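Local coordinates for ThiJ/pfpI family protein (Bacillus anthracis, PDB 3EFE) that is of unestablished function but belongs to the DJ-1/PfpI family, whose members include chaperones, proteases and other hydrolases built on a class I glutamine amidotransferase-like fold, at residues V12-S17 with M52-G57; Y23-L28 with L77-G82; Y123-K128 with N143-K148. All coordinates share one frame; numbering follows the deposited sequence.

Interaction 1: V12-S17 with M52-G57; sequences VFNTMS and MITTMG
I53 lies against the chain from V12 to M16 and gives up more surface here than any other residue. Its CB is directed at the loop. CG1 sits between the backbone N and the carbonyl carbon (chi1 73°) and meets V12 CB at 4.0 Å. CG2 lies near the V12 carbonyl oxygen. The terminal CD1 comes to 3.8 Å from F13 O and 4.1 Å from M16 SD, and the M16 and I53 side chains cross at about a right angle.

M56 N donates to M16 O at 2.9 Å, with the donor tilted 35° from the carbonyl plane. M56 CB packs over the carbonyl oxygens of T15 and M16, and the extended side chain then leads away, with M56 SD passing S17 OG at 4.2 Å. N14 makes a CA-H...O contact, its CA 3.4 Å from T54 O. The same oxygen takes the second backbone bond: T15 N donates to T54 O at 2.8 Å, nearly straight at 173°. T15 is in a type II turn from F13 to M16, closed by M16 N to F13 O. M16 also touches T55 through CG, 3.8 Å from T55 CG2.

The 12-17 loop links strand 8-11 of the central sheet to helix 18-30. The 52-57 segment contains strand 53-54, half of a small antiparallel hairpin with strand 60-61. D18, at the start of the helix, bonds T55 OG1 and the G57 amide. M56 also packs on S30 of the second subunit, so the contact lies beside the dimer interface.

Interaction 2: Y23-L28 with L77-G82; sequences YLIAEL and LLILPG
L77 meets the helix through a single methyl. Its CD2 lies 3.5 Å from L28 CD1, tighter than usual for two carbons, and the two side chains cross obliquely. L77 CB is directed at the helix. CG is placed anti to the backbone N (chi1 172°), and from there CD2 reaches L28.

L78 does not reach the helix, and the next contact is made by I79, two residues on. I79 buries more surface in this contact than any other residue. Its CG1 and CD1 face L24, and the two side chains reach toward each other tip to tip, with L24 CD2 4.0 Å from I79 CG1. I79 CD1 also meets I25 CG2 at 3.6 Å. L28 CD1 is more distant, 4.5 Å from I79 CD1. One methyl thus lies among three helix residues. L80 does not reach the helix either and packs on strand 107-111, and at P81 the chain leaves the strand.

The short helix and strand segments run in broadly opposite directions, at 149°, with their axes 11.1 Å apart at closest approach. This is a helix layered on a mixed, mostly parallel sheet. V176 and L177 of helix 169-179 touch L24, and L177 also touches L28, so a second helix shares this layer.

No hydrogen bond crosses the contact. All five touching residues are buried and aliphatic, and what joins helix to strand is the fit of methyl groups from branched aliphatic side chains, as expected of a hydrophobic core between sheet and helix layer.

Interaction 3: Y123-K128 with N143-K148; sequences YLDTRK and NYKGEK
D125 and G146 bring the two irregular backbones together, their CA atoms 3.7 Å apart. G146 CA also makes a CA-H...O contact with L124 O at 3.5 Å. G146 has no side chain, which is consistent with this close approach.

D125 carries the side-chain contact. K145 N donates to D125 OD1 at 2.8 Å, with an angle of 160° at the hydrogen. The N-H comes in from above the carboxylate, 47° out of its plane. The other oxygen, D125 OD2, rests against the aliphatic part of K145, 3.7 Å from K145 CB. K145 NZ bends off and stays 5.8 Å from D125 OD2, so the charges are near but not in contact.

L124 adds an apolar touch: its CB meets the edge of the Y144 ring at CE1, 4.3 Å away. G146 N lies over a face of the same ring, offset toward its rim. Y144 also packs on A119 of helix 113-119 and on L134 and T137 of helix 134-140. G146 O is bonded by H129.

The 123-128 segment lies in the loop before helix 134-140 and the 143-148 segment in the loop after it. One side-chain-to-backbone hydrogen bond, between D125 and K145, joins these two loops of the DJ-1/PfpI domain across the helix they flank in sequence.

In the fold
Interactions 1 and 2 are neighbours, with centres 14 Å apart, and their segments alternate along the chain. Interaction 1 uses the loop leading from strand 8-11 into helix 18-30. Interaction 2 packs that helix on strand 77-80, next to 8-11 in the central sheet. They meet directly where S17 N probably bonds G82 O and M16 packs on P81. Both touch the second subunit, one from the core and one from nearer the surface. Interaction 3 comes later in the chain and lies in loops distant from both, its centre 28 Å from that of interaction 1 and 23 Å from that of interaction 2. No other chain of the assembly touches it.

Interaction 1: V12-S17 with M52-G57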
ATOM      1  N   VAL D  12      -5.947   1.441  13.233  1.00 38.42           N
ATOM      2  CA  VAL D  12      -6.770   1.993  12.127  1.00 38.13           C
ATOM      3  C   VAL D  12      -7.548   3.251  12.566  1.00 38.10           C
ATOM      4  O   VAL D  12      -8.163   3.268  13.630  1.00 37.79           O
ATOM      5  CB  VAL D  12      -7.713   0.854  11.425  1.00 37.66           C
ATOM      6  CG1 VAL D  12      -6.821  -0.259  10.862  1.00 33.34           C
ATOM      7  CG2 VAL D  12      -8.739   0.309  12.348  1.00 32.71           C
ATOM      8  N   PHE D  13      -7.459   4.305  11.747  1.00 39.44           N
ATOM      9  CA  PHE D  13      -8.044   5.656  12.023  1.00 38.82           C
ATOM     10  C   PHE D  13      -8.340   6.388  10.747  1.00 39.00           C
ATOM     11  O   PHE D  13      -7.695   6.157   9.730  1.00 38.43           O
ATOM     12  CB  PHE D  13      -7.163   6.545  12.896  1.00 39.49           C
ATOM     13  CG  PHE D  13      -5.754   6.709  12.387  1.00 40.33           C
ATOM     14  CD1 PHE D  13      -5.388   7.838  11.707  1.00 39.69           C
ATOM     15  CD2 PHE D  13      -4.794   5.710  12.611  1.00 40.97           C
ATOM     16  CE1 PHE D  13      -4.134   7.980  11.242  1.00 41.61           C
ATOM     17  CE2 PHE D  13      -3.531   5.832  12.138  1.00 40.53           C
ATOM     18  CZ  PHE D  13      -3.186   6.971  11.453  1.00 41.44           C
ATOM     19  N   ASN D  14      -9.314   7.306  10.815  1.00 38.98           N
ATOM     20  CA  ASN D  14      -9.678   8.075   9.656  1.00 38.59           C
ATOM     21  C   ASN D  14      -8.442   8.748   9.167  1.00 37.50           C
ATOM     22  O   ASN D  14      -7.737   9.341   9.974  1.00 35.22           O
ATOM     23  CB  ASN D  14     -10.661   9.190   9.980  1.00 39.40           C
ATOM     24  CG  ASN D  14     -12.085   8.704  10.223  1.00 42.90           C
ATOM     25  OD1 ASN D  14     -12.731   9.240  11.105  1.00 46.51           O
ATOM     26  ND2 ASN D  14     -12.577   7.714   9.463  1.00 40.91           N
ATOM     27  N   THR D  15      -8.199   8.660   7.852  1.00 36.91           N
ATOM     28  CA  THR D  15      -7.107   9.375   7.220  1.00 36.65           C
ATOM     29  C   THR D  15      -5.830   8.522   7.114  1.00 36.46           C
ATOM     30  O   THR D  15      -4.842   9.000   6.584  1.00 35.11           O
ATOM     31  CB  THR D  15      -6.776  10.736   7.994  1.00 37.14           C
ATOM     32  OG1 THR D  15      -7.699  11.794   7.589  1.00 37.27           O
ATOM     33  CG2 THR D  15      -5.420  11.157   7.760  1.00 34.74           C
ATOM     34  N   MET D  16      -5.824   7.269   7.620  1.00 36.64           N
ATOM     35  CA  MET D  16      -4.544   6.502   7.580  1.00 34.58           C
ATOM     36  C   MET D  16      -4.064   6.391   6.146  1.00 33.91           C
ATOM     37  O   MET D  16      -4.841   6.204   5.196  1.00 34.13           O
ATOM     38  CB  MET D  16      -4.622   5.161   8.293  1.00 36.03           C
ATOM     39  CG  MET D  16      -5.722   4.149   7.853  1.00 34.66           C
ATOM     40  SD  MET D  16      -5.808   2.667   8.801  1.00 29.52           S
ATOM     41  CE  MET D  16      -4.258   2.391   8.955  1.00 24.93           C
ATOM     42  N   SER D  17      -2.779   6.610   5.994  1.00 34.21           N
ATOM     43  CA  SER D  17      -2.084   6.567   4.687  1.00 34.92           C
ATOM     44  C   SER D  17      -1.853   5.122   4.153  1.00 34.66           C
ATOM     45  O   SER D  17      -1.023   4.431   4.676  1.00 34.65           O
ATOM     46  CB  SER D  17      -0.755   7.288   4.869  1.00 35.45           C
ATOM     47  OG  SER D  17      -0.991   8.650   5.252  1.00 37.05           O
ATOM     48  N   MET D  52     -16.301   2.480  12.128  1.00 49.28           N
ATOM     49  CA  MET D  52     -15.676   2.439  10.828  1.00 48.58           C
ATOM     50  C   MET D  52     -14.898   3.694  10.581  1.00 47.18           C
ATOM     51  O   MET D  52     -15.314   4.826  10.983  1.00 48.25           O
ATOM     52  CB  MET D  52     -16.754   2.225   9.748  1.00 49.09           C
ATOM     53  CG  MET D  52     -17.308   0.771   9.847  1.00 51.49           C
ATOM     54  SD  MET D  52     -17.785   0.038   8.315  1.00 52.88           S
ATOM     55  CE  MET D  52     -16.157  -0.064   7.630  1.00 49.77           C
ATOM     56  N   ILE D  53     -13.753   3.485   9.940  1.00 45.00           N
ATOM     57  CA  ILE D  53     -12.771   4.505   9.588  1.00 42.50           C
ATOM     58  C   ILE D  53     -12.685   4.482   8.083  1.00 41.54           C
ATOM     59  O   ILE D  53     -13.115   3.540   7.442  1.00 41.56           O
ATOM     60  CB  ILE D  53     -11.420   4.243  10.294  1.00 42.20           C
ATOM     61  CG1 ILE D  53     -10.621   3.058   9.708  1.00 40.00           C
ATOM     62  CG2 ILE D  53     -11.690   3.911  11.747  1.00 42.04           C
ATOM     63  CD1 ILE D  53      -9.821   3.323   8.475  1.00 38.45           C
ATOM     64  N   THR D  54     -12.200   5.563   7.516  1.00 42.17           N
ATOM     65  CA  THR D  54     -12.035   5.749   6.076  1.00 41.27           C
ATOM     66  C   THR D  54     -10.520   6.099   5.841  1.00 40.15           C
ATOM     67  O   THR D  54      -9.972   7.041   6.450  1.00 38.99           O
ATOM     68  CB  THR D  54     -12.916   6.909   5.602  1.00 42.04           C
ATOM     69  OG1 THR D  54     -14.284   6.641   5.932  1.00 45.25           O
ATOM     70  CG2 THR D  54     -12.805   7.101   4.059  1.00 43.20           C
ATOM     71  N   THR D  55      -9.830   5.326   5.028  1.00 38.49           N
ATOM     72  CA  THR D  55      -8.404   5.615   4.797  1.00 37.24           C
ATOM     73  C   THR D  55      -8.273   6.894   4.014  1.00 36.35           C
ATOM     74  O   THR D  55      -9.246   7.358   3.524  1.00 37.94           O
ATOM     75  CB  THR D  55      -7.645   4.424   4.108  1.00 36.53           C
ATOM     76  OG1 THR D  55      -8.117   4.256   2.786  1.00 32.25           O
ATOM     77  CG2 THR D  55      -7.832   3.106   4.902  1.00 30.89           C
ATOM     78  N   MET D  56      -7.079   7.498   3.937  1.00 37.14           N
ATOM     79  CA  MET D  56      -6.792   8.548   2.938  1.00 36.14           C
ATOM     80  C   MET D  56      -7.181   8.182   1.533  1.00 36.47           C
ATOM     81  O   MET D  56      -7.566   9.060   0.789  1.00 38.02           O
ATOM     82  CB  MET D  56      -5.292   8.965   2.966  1.00 36.61           C
ATOM     83  CG  MET D  56      -4.898  10.243   2.107  1.00 34.49           C
ATOM     84  SD  MET D  56      -3.142  10.477   2.165  1.00 34.79           S
ATOM     85  CE  MET D  56      -2.948  11.673   0.908  1.00 40.24           C
ATOM     86  N   GLY D  57      -7.055   6.904   1.150  1.00 36.85           N
ATOM     87  CA  GLY D  57      -7.452   6.436  -0.128  1.00 37.42           C
ATOM     88  C   GLY D  57      -8.953   6.192  -0.232  1.00 38.98           C
ATOM     89  O   GLY D  57      -9.467   5.931  -1.303  1.00 40.64           O
TER

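Interaction 2: Y23-L28 with L77-G82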
ATOM      1  N   TYR D  23       2.540  -3.290   2.095  1.00 31.98           N
ATOM      2  CA  TYR D  23       3.584  -4.302   2.060  1.00 31.38           C
ATOM      3  C   TYR D  23       3.678  -5.087   3.364  1.00 31.53           C
ATOM      4  O   TYR D  23       3.677  -6.342   3.376  1.00 32.54           O
ATOM      5  CB  TYR D  23       4.929  -3.624   1.827  1.00 31.23           C
ATOM      6  CG  TYR D  23       5.223  -3.006   0.426  1.00 31.63           C
ATOM      7  CD1 TYR D  23       5.250  -3.792  -0.704  1.00 29.59           C
ATOM      8  CD2 TYR D  23       5.535  -1.646   0.285  1.00 30.57           C
ATOM      9  CE1 TYR D  23       5.558  -3.278  -1.910  1.00 30.47           C
ATOM     10  CE2 TYR D  23       5.815  -1.086  -0.965  1.00 28.45           C
ATOM     11  CZ  TYR D  23       5.836  -1.922  -2.049  1.00 34.67           C
ATOM     12  OH  TYR D  23       6.125  -1.448  -3.300  1.00 34.80           O
ATOM     13  N   LEU D  24       3.788  -4.366   4.470  1.00 30.97           N
ATOM     14  CA  LEU D  24       4.008  -5.038   5.738  1.00 31.31           C
ATOM     15  C   LEU D  24       2.858  -5.952   6.108  1.00 30.90           C
ATOM     16  O   LEU D  24       3.045  -7.119   6.376  1.00 31.11           O
ATOM     17  CB  LEU D  24       4.276  -4.005   6.855  1.00 31.60           C
ATOM     18  CG  LEU D  24       4.665  -4.532   8.236  1.00 31.28           C
ATOM     19  CD1 LEU D  24       5.842  -5.655   8.164  1.00 30.36           C
ATOM     20  CD2 LEU D  24       5.025  -3.376   9.141  1.00 29.70           C
ATOM     21  N   ILE D  25       1.651  -5.416   6.115  1.00 31.50           N
ATOM     22  CA  ILE D  25       0.505  -6.186   6.559  1.00 31.31           C
ATOM     23  C   ILE D  25       0.127  -7.413   5.657  1.00 31.70           C
ATOM     24  O   ILE D  25      -0.344  -8.450   6.137  1.00 30.70           O
ATOM     25  CB  ILE D  25      -0.719  -5.259   6.909  1.00 31.62           C
ATOM     26  CG1 ILE D  25      -1.291  -4.563   5.677  1.00 30.56           C
ATOM     27  CG2 ILE D  25      -0.361  -4.393   8.058  1.00 30.65           C
ATOM     28  CD1 ILE D  25      -2.778  -4.196   5.816  1.00 30.30           C
ATOM     29  N   ALA D  26       0.357  -7.262   4.349  1.00 31.59           N
ATOM     30  CA  ALA D  26       0.094  -8.297   3.374  1.00 29.91           C
ATOM     31  C   ALA D  26       1.054  -9.449   3.555  1.00 29.61           C
ATOM     32  O   ALA D  26       0.724 -10.627   3.424  1.00 31.82           O
ATOM     33  CB  ALA D  26       0.190  -7.671   1.965  1.00 28.54           C
ATOM     34  N   GLU D  27       2.290  -9.162   3.848  1.00 31.18           N
ATOM     35  CA  GLU D  27       3.284 -10.243   3.988  1.00 31.17           C
ATOM     36  C   GLU D  27       3.093 -11.028   5.305  1.00 30.78           C
ATOM     37  O   GLU D  27       3.275 -12.244   5.364  1.00 32.75           O
ATOM     38  CB  GLU D  27       4.696  -9.652   3.936  1.00 31.66           C
ATOM     39  CG  GLU D  27       5.116  -9.130   2.592  1.00 35.15           C
ATOM     40  CD  GLU D  27       4.996 -10.142   1.460  1.00 32.57           C
ATOM     41  OE1 GLU D  27       4.738 -11.337   1.718  1.00 42.89           O
ATOM     42  OE2 GLU D  27       5.179  -9.741   0.297  1.00 32.98           O
ATOM     43  N   LEU D  28       2.740 -10.291   6.342  1.00 30.36           N
ATOM     44  CA  LEU D  28       2.451 -10.805   7.663  1.00 30.62           C
ATOM     45  C   LEU D  28       1.186 -11.634   7.669  1.00 29.94           C
ATOM     46  O   LEU D  28       1.199 -12.799   7.958  1.00 28.20           O
ATOM     47  CB  LEU D  28       2.326  -9.636   8.660  1.00 30.28           C
ATOM     48  CG  LEU D  28       3.683  -9.059   9.068  1.00 31.34           C
ATOM     49  CD1 LEU D  28       3.446  -7.869   9.915  1.00 29.30           C
ATOM     50  CD2 LEU D  28       4.538 -10.148   9.777  1.00 33.95           C
ATOM     51  N   LEU D  77       3.315  -7.244  17.997  1.00 40.15           N
ATOM     52  CA  LEU D  77       3.654  -6.180  17.017  1.00 39.15           C
ATOM     53  C   LEU D  77       2.519  -5.182  16.945  1.00 37.42           C
ATOM     54  O   LEU D  77       1.352  -5.576  16.735  1.00 37.15           O
ATOM     55  CB  LEU D  77       3.997  -6.729  15.590  1.00 39.14           C
ATOM     56  CG  LEU D  77       4.190  -5.686  14.411  1.00 39.09           C
ATOM     57  CD1 LEU D  77       5.518  -4.845  14.493  1.00 32.67           C
ATOM     58  CD2 LEU D  77       4.065  -6.436  13.030  1.00 36.95           C
ATOM     59  N   LEU D  78       2.872  -3.904  17.106  1.00 36.37           N
ATOM     60  CA  LEU D  78       1.930  -2.774  16.879  1.00 35.77           C
ATOM     61  C   LEU D  78       2.399  -1.838  15.769  1.00 35.20           C
ATOM     62  O   LEU D  78       3.382  -1.172  15.926  1.00 34.07           O
ATOM     63  CB  LEU D  78       1.738  -1.943  18.139  1.00 35.21           C
ATOM     64  CG  LEU D  78       0.754  -0.762  18.076  1.00 34.72           C
ATOM     65  CD1 LEU D  78      -0.684  -1.169  17.757  1.00 26.75           C
ATOM     66  CD2 LEU D  78       0.850   0.059  19.395  1.00 34.51           C
ATOM     67  N   ILE D  79       1.665  -1.843  14.635  1.00 35.34           N
ATOM     68  CA  ILE D  79       1.899  -0.949  13.486  1.00 35.12           C
ATOM     69  C   ILE D  79       1.127   0.427  13.622  1.00 34.94           C
ATOM     70  O   ILE D  79      -0.130   0.492  13.749  1.00 33.33           O
ATOM     71  CB  ILE D  79       1.529  -1.624  12.113  1.00 34.23           C
ATOM     72  CG1 ILE D  79       2.237  -2.957  11.983  1.00 35.74           C
ATOM     73  CG2 ILE D  79       1.856  -0.694  10.896  1.00 32.64           C
ATOM     74  CD1 ILE D  79       1.540  -3.996  11.061  1.00 32.62           C
ATOM     75  N   LEU D  80       1.887   1.513  13.569  1.00 35.09           N
ATOM     76  CA  LEU D  80       1.267   2.835  13.508  1.00 35.87           C
ATOM     77  C   LEU D  80       1.559   3.520  12.171  1.00 35.85           C
ATOM     78  O   LEU D  80       2.655   4.000  11.937  1.00 34.25           O
ATOM     79  CB  LEU D  80       1.687   3.707  14.669  1.00 35.94           C
ATOM     80  CG  LEU D  80       1.876   2.979  16.007  1.00 39.32           C
ATOM     81  CD1 LEU D  80       2.804   3.873  16.871  1.00 38.12           C
ATOM     82  CD2 LEU D  80       0.523   2.608  16.636  1.00 38.25           C
ATOM     83  N   PRO D  81       0.541   3.604  11.306  1.00 35.82           N
ATOM     84  CA  PRO D  81       0.631   4.321  10.055  1.00 36.84           C
ATOM     85  C   PRO D  81       0.557   5.849  10.226  1.00 37.84           C
ATOM     86  O   PRO D  81       0.089   6.336  11.262  1.00 37.34           O
ATOM     87  CB  PRO D  81      -0.593   3.847   9.277  1.00 36.95           C
ATOM     88  CG  PRO D  81      -1.474   3.335  10.242  1.00 37.44           C
ATOM     89  CD  PRO D  81      -0.774   3.035  11.518  1.00 36.23           C
ATOM     90  N   GLY D  82       1.071   6.568   9.224  1.00 37.97           N
ATOM     91  CA  GLY D  82       0.790   7.954   9.037  1.00 38.16           C
ATOM     92  C   GLY D  82      -0.660   8.265   8.769  1.00 38.69           C
ATOM     93  O   GLY D  82      -1.496   7.369   8.477  1.00 37.61           O
TER

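Interaction 3: Y123-K128 with N143-K148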
ATOM      1  N   TYR D 123       9.053   9.698  23.697  1.00 48.33           N
ATOM      2  CA  TYR D 123       9.529   8.290  23.560  1.00 46.83           C
ATOM      3  C   TYR D 123      10.737   8.115  22.642  1.00 46.54           C
ATOM      4  O   TYR D 123      11.408   7.087  22.734  1.00 48.05           O
ATOM      5  CB  TYR D 123       8.451   7.346  23.091  1.00 46.93           C
ATOM      6  CG  TYR D 123       7.110   7.317  23.815  1.00 46.89           C
ATOM      7  CD1 TYR D 123       7.024   7.269  25.176  1.00 47.06           C
ATOM      8  CD2 TYR D 123       5.915   7.215  23.090  1.00 47.11           C
ATOM      9  CE1 TYR D 123       5.774   7.155  25.813  1.00 46.04           C
ATOM     10  CE2 TYR D 123       4.678   7.119  23.718  1.00 46.56           C
ATOM     11  CZ  TYR D 123       4.629   7.057  25.082  1.00 46.22           C
ATOM     12  OH  TYR D 123       3.404   6.962  25.715  1.00 47.52           O
ATOM     13  N   LEU D 124      11.029   9.082  21.773  1.00 45.81           N
ATOM     14  CA  LEU D 124      12.225   9.036  20.881  1.00 46.38           C
ATOM     15  C   LEU D 124      13.461   9.823  21.459  1.00 46.89           C
ATOM     16  O   LEU D 124      14.491  10.096  20.792  1.00 45.11           O
ATOM     17  CB  LEU D 124      11.846   9.600  19.491  1.00 45.55           C
ATOM     18  CG  LEU D 124      10.599   9.093  18.728  1.00 44.15           C
ATOM     19  CD1 LEU D 124      10.567   9.705  17.350  1.00 42.38           C
ATOM     20  CD2 LEU D 124      10.503   7.547  18.586  1.00 42.07           C
ATOM     21  N   ASP D 125      13.313  10.246  22.707  1.00 48.84           N
ATOM     22  CA  ASP D 125      14.312  11.094  23.347  1.00 49.73           C
ATOM     23  C   ASP D 125      15.571  10.345  23.534  1.00 50.94           C
ATOM     24  O   ASP D 125      16.607  10.976  23.484  1.00 51.72           O
ATOM     25  CB  ASP D 125      13.832  11.619  24.709  1.00 50.07           C
ATOM     26  CG  ASP D 125      12.895  12.791  24.574  1.00 48.18           C
ATOM     27  OD1 ASP D 125      12.602  13.144  23.418  1.00 46.99           O
ATOM     28  OD2 ASP D 125      12.440  13.354  25.600  1.00 49.18           O
ATOM     29  N   THR D 126      15.499   9.008  23.720  1.00 51.82           N
ATOM     30  CA  THR D 126      16.713   8.217  23.924  1.00 52.53           C
ATOM     31  C   THR D 126      16.725   6.917  23.105  1.00 53.95           C
ATOM     32  O   THR D 126      17.432   5.953  23.457  1.00 54.83           O
ATOM     33  CB  THR D 126      17.004   7.977  25.441  1.00 52.60           C
ATOM     34  OG1 THR D 126      15.771   7.747  26.149  1.00 53.23           O
ATOM     35  CG2 THR D 126      17.735   9.227  26.078  1.00 51.71           C
ATOM     36  N   ARG D 127      15.977   6.903  21.993  1.00 53.88           N
ATOM     37  CA  ARG D 127      16.076   5.791  21.023  1.00 53.39           C
ATOM     38  C   ARG D 127      16.521   6.306  19.649  1.00 52.46           C
ATOM     39  O   ARG D 127      16.150   7.420  19.278  1.00 51.95           O
ATOM     40  CB  ARG D 127      14.732   5.100  20.919  1.00 53.09           C
ATOM     41  CG  ARG D 127      14.218   4.620  22.211  1.00 53.83           C
ATOM     42  CD  ARG D 127      12.821   4.137  22.072  1.00 57.44           C
ATOM     43  NE  ARG D 127      12.621   2.922  22.854  1.00 62.38           N
ATOM     44  CZ  ARG D 127      11.867   2.844  23.951  1.00 64.76           C
ATOM     45  NH1 ARG D 127      11.821   1.654  24.583  1.00 64.28           N
ATOM     46  NH2 ARG D 127      11.166   3.918  24.411  1.00 63.67           N
ATOM     47  N   LYS D 128      17.315   5.526  18.910  1.00 51.16           N
ATOM     48  CA  LYS D 128      17.622   5.879  17.521  1.00 51.00           C
ATOM     49  C   LYS D 128      16.297   5.894  16.742  1.00 50.14           C
ATOM     50  O   LYS D 128      15.398   5.082  16.962  1.00 50.12           O
ATOM     51  CB  LYS D 128      18.579   4.901  16.839  1.00 51.24           C
ATOM     52  CG  LYS D 128      19.953   4.631  17.541  1.00 52.92           C
ATOM     53  CD  LYS D 128      20.468   3.104  17.526  1.00 53.61           C
ATOM     54  CE  LYS D 128      20.144   2.217  16.255  1.00 55.62           C
ATOM     55  NZ  LYS D 128      20.612   2.774  14.922  1.00 57.52           N
ATOM     56  N   ASN D 143       7.781  18.807  23.142  1.00 49.85           N
ATOM     57  CA  ASN D 143       8.381  17.948  24.166  1.00 50.42           C
ATOM     58  C   ASN D 143       9.360  16.870  23.619  1.00 49.47           C
ATOM     59  O   ASN D 143       9.641  15.880  24.305  1.00 49.94           O
ATOM     60  CB  ASN D 143       7.395  17.393  25.276  1.00 51.71           C
ATOM     61  CG  ASN D 143       5.900  17.390  24.887  1.00 56.20           C
ATOM     62  OD1 ASN D 143       5.535  17.216  23.723  1.00 66.54           O
ATOM     63  ND2 ASN D 143       5.022  17.498  25.900  1.00 54.03           N
ATOM     64  N   TYR D 144       9.894  17.122  22.411  1.00 46.85           N
ATOM     65  CA  TYR D 144      10.864  16.247  21.746  1.00 46.38           C
ATOM     66  C   TYR D 144      12.266  16.672  22.089  1.00 45.70           C
ATOM     67  O   TYR D 144      12.638  17.798  21.869  1.00 46.04           O
ATOM     68  CB  TYR D 144      10.641  16.258  20.225  1.00 42.89           C
ATOM     69  CG  TYR D 144      11.713  15.622  19.394  1.00 42.32           C
ATOM     70  CD1 TYR D 144      11.966  14.267  19.448  1.00 39.89           C
ATOM     71  CD2 TYR D 144      12.450  16.366  18.499  1.00 40.00           C
ATOM     72  CE1 TYR D 144      12.986  13.699  18.665  1.00 38.04           C
ATOM     73  CE2 TYR D 144      13.470  15.774  17.697  1.00 36.76           C
ATOM     74  CZ  TYR D 144      13.702  14.464  17.777  1.00 36.22           C
ATOM     75  OH  TYR D 144      14.686  13.917  16.956  1.00 36.09           O
ATOM     76  N   LYS D 145      13.059  15.767  22.627  1.00 46.67           N
ATOM     77  CA  LYS D 145      14.449  16.086  23.015  1.00 47.83           C
ATOM     78  C   LYS D 145      15.466  15.065  22.465  1.00 48.57           C
ATOM     79  O   LYS D 145      16.596  14.876  23.018  1.00 49.15           O
ATOM     80  CB  LYS D 145      14.550  16.175  24.554  1.00 48.57           C
ATOM     81  CG  LYS D 145      13.633  17.209  25.246  1.00 47.84           C
ATOM     82  CD  LYS D 145      13.503  16.901  26.762  1.00 48.89           C
ATOM     83  CE  LYS D 145      12.315  17.614  27.456  1.00 51.23           C
ATOM     84  NZ  LYS D 145      12.012  18.983  26.885  1.00 53.61           N
ATOM     85  N   GLY D 146      15.090  14.428  21.349  1.00 48.56           N
ATOM     86  CA  GLY D 146      15.833  13.291  20.812  1.00 48.16           C
ATOM     87  C   GLY D 146      16.672  13.643  19.633  1.00 47.60           C
ATOM     88  O   GLY D 146      17.118  12.783  18.965  1.00 47.59           O
ATOM     89  N   GLU D 147      16.919  14.906  19.369  1.00 48.89           N
ATOM     90  CA  GLU D 147      17.658  15.276  18.155  1.00 50.13           C
ATOM     91  C   GLU D 147      18.988  14.588  17.946  1.00 51.13           C
ATOM     92  O   GLU D 147      19.441  14.394  16.812  1.00 52.12           O
ATOM     93  CB  GLU D 147      17.912  16.778  18.119  1.00 50.54           C
ATOM     94  CG  GLU D 147      18.396  17.199  16.734  1.00 51.39           C
ATOM     95  CD  GLU D 147      18.730  18.667  16.552  1.00 52.25           C
ATOM     96  OE1 GLU D 147      19.671  18.901  15.735  1.00 54.57           O
ATOM     97  OE2 GLU D 147      18.057  19.541  17.175  1.00 55.55           O
ATOM     98  N   LYS D 148      19.648  14.261  19.049  1.00 52.09           N
ATOM     99  CA  LYS D 148      20.968  13.627  19.045  1.00 52.47           C
ATOM    100  C   LYS D 148      20.881  12.204  18.409  1.00 53.18           C
ATOM    101  O   LYS D 148      21.780  11.791  17.642  1.00 54.13           O
ATOM    102  CB  LYS D 148      21.487  13.619  20.522  1.00 52.96           C
ATOM    103  CG  LYS D 148      22.752  12.893  20.828  1.00 52.51           C
ATOM    104  CD  LYS D 148      23.954  13.755  20.528  1.00 53.76           C
ATOM    105  CE  LYS D 148      25.283  12.942  20.735  1.00 53.70           C
ATOM    106  NZ  LYS D 148      25.759  12.829  22.165  1.00 49.87           N
TER